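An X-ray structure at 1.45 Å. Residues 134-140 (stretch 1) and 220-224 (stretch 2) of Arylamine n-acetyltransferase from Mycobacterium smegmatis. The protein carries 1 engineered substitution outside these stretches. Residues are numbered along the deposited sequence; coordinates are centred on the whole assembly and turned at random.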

# COMPACT_ATOMS: atom_id res chain seq x y z
N GLY A 134 -3.04 -18.24 -8.76
CA GLY A 134 -3.32 -16.82 -8.49
C GLY A 134 -2.19 -16.15 -7.73
O GLY A 134 -1.01 -16.44 -7.97
N GLY A 135 -2.53 -15.26 -6.80
CA GLY A 135 -1.51 -14.50 -6.08
C GLY A 135 -0.47 -15.32 -5.32
O GLY A 135 0.67 -14.88 -5.20
N GLN A 136 -0.88 -16.49 -4.82
CA GLN A 136 0.02 -17.37 -4.06
C GLN A 136 0.54 -18.54 -4.89
O GLN A 136 1.01 -19.54 -4.34
CB GLN A 136 -0.66 -17.85 -2.77
CG GLN A 136 0.29 -18.40 -1.69
CD GLN A 136 1.37 -17.42 -1.28
OE1 GLN A 136 2.59 -17.67 -1.47
NE2 GLN A 136 0.96 -16.30 -0.73
N THR A 137 0.48 -18.42 -6.22
CA THR A 137 0.93 -19.52 -7.08
C THR A 137 2.43 -19.76 -6.96
O THR A 137 3.21 -18.81 -6.68
CB THR A 137 0.56 -19.27 -8.55
OG1 THR A 137 0.46 -20.53 -9.24
CG2 THR A 137 1.57 -18.35 -9.25
N LEU A 138 2.84 -21.00 -7.18
CA LEU A 138 4.28 -21.33 -7.24
C LEU A 138 5.00 -20.50 -8.29
O LEU A 138 4.51 -20.35 -9.41
CB LEU A 138 4.48 -22.80 -7.57
CG LEU A 138 4.51 -23.80 -6.42
CD1 LEU A 138 4.46 -25.22 -6.94
CD2 LEU A 138 5.77 -23.62 -5.57
N THR A 139 6.17 -19.98 -7.91
CA THR A 139 6.96 -19.14 -8.80
C THR A 139 8.23 -19.83 -9.27
O THR A 139 9.06 -19.22 -9.98
CB THR A 139 7.30 -17.80 -8.12
OG1 THR A 139 8.10 -18.05 -6.95
CG2 THR A 139 6.00 -17.04 -7.76
N SER A 140 8.36 -21.10 -8.91
CA SER A 140 9.39 -22.00 -9.44
C SER A 140 8.74 -23.35 -9.63
O SER A 140 7.77 -23.67 -8.95
CB SER A 140 10.52 -22.21 -8.40
OG SER A 140 11.09 -21.00 -7.99
N ALA A 220 7.32 -9.00 -5.82
CA ALA A 220 6.05 -8.93 -5.08
C ALA A 220 4.96 -9.81 -5.66
O ALA A 220 4.93 -10.04 -6.86
CB ALA A 220 5.56 -7.49 -4.98
N ARG A 221 4.05 -10.23 -4.79
CA ARG A 221 2.81 -10.89 -5.21
C ARG A 221 1.68 -9.88 -5.13
O ARG A 221 1.53 -9.21 -4.10
CB ARG A 221 2.50 -12.08 -4.31
CG ARG A 221 3.57 -13.17 -4.35
CD ARG A 221 3.26 -14.28 -3.34
NE ARG A 221 4.16 -15.43 -3.43
CZ ARG A 221 4.08 -16.38 -4.38
NH1 ARG A 221 3.15 -16.30 -5.33
NH2 ARG A 221 4.93 -17.40 -4.38
N TYR A 222 0.88 -9.80 -6.19
CA TYR A 222 -0.26 -8.89 -6.25
C TYR A 222 -1.54 -9.68 -6.35
O TYR A 222 -1.66 -10.54 -7.22
CB TYR A 222 -0.14 -7.99 -7.49
CG TYR A 222 1.07 -7.10 -7.45
CD1 TYR A 222 2.31 -7.58 -7.88
CD2 TYR A 222 0.99 -5.79 -6.97
CE1 TYR A 222 3.43 -6.77 -7.84
CE2 TYR A 222 2.12 -4.97 -6.92
CZ TYR A 222 3.33 -5.46 -7.37
OH TYR A 222 4.46 -4.66 -7.31
N ASN A 223 -2.48 -9.40 -5.45
CA ASN A 223 -3.76 -10.10 -5.48
C ASN A 223 -4.92 -9.17 -5.19
O ASN A 223 -5.04 -8.65 -4.07
CB ASN A 223 -3.81 -11.27 -4.50
CG ASN A 223 -5.04 -12.12 -4.73
OD1 ASN A 223 -5.14 -12.77 -5.75
ND2 ASN A 223 -5.99 -12.07 -3.82
N LEU A 224 -5.74 -8.96 -6.22
CA LEU A 224 -6.92 -8.11 -6.12
C LEU A 224 -8.15 -8.99 -5.93
O LEU A 224 -8.37 -9.90 -6.72
CB LEU A 224 -7.08 -7.32 -7.42
CG LEU A 224 -8.31 -6.41 -7.56
CD1 LEU A 224 -8.11 -5.14 -6.71
CD2 LEU A 224 -8.56 -6.01 -9.01
O HOH W 1 -5.36 -15.16 -6.18

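The contact is built around one long side chain, that of Arg221, which leaves a strand and reaches into a loop that has neither helix nor strand. Its CA-to-CB bond points toward the loop, and the chain is nearly straight beyond CB: chi1 is m (-62°), while chi2 and chi3 are both t (175° and 173°). This extension carries the guanidinium to the backbone carbonyls of the loop, and chi4, at -77°, sets the plane of the group so that two of those carbonyls lie at its edge, where the N-H bonds point. NH1 of Arg221 donates to O of Gly135 and to O of Thr137, each at 2.9 Å, and NH2 of Arg221 donates to the same Thr137 O at 3.2 Å. Arginine suits the place because several donors sit in one rigid plane at the end of a long arm.

Both acceptor residues belong to a type I turn from Gly134 to Thr137, closed by the hydrogen bond from Thr137 N to Gly134 O (3.0 Å). Gly134, at phi/psi 101/-142, adopts a backbone in which a CB would jam against the preceding carbonyl. Gly135 has ordinary angles, but a CB there would point toward the strand and lie 2.9 Å from CB of Asn223, a clash; glycine lets the chains approach to 5.0 Å between CA of Gly135 and CA of Asn223.

Asn223 also points toward the loop. With chi1 t (-170°), its OD1 accepts a hydrogen bond from a water at 2.4 Å, and that water accepts one from Gly135 N at 2.9 Å, bridging the two residues. Gln136 starts away from the strand, but its end returns over one face of the guanidinium. Thr139, with chi1 p (62°), brings CG2 within 3.6 Å of Arg221 NH2, a van der Waals contact.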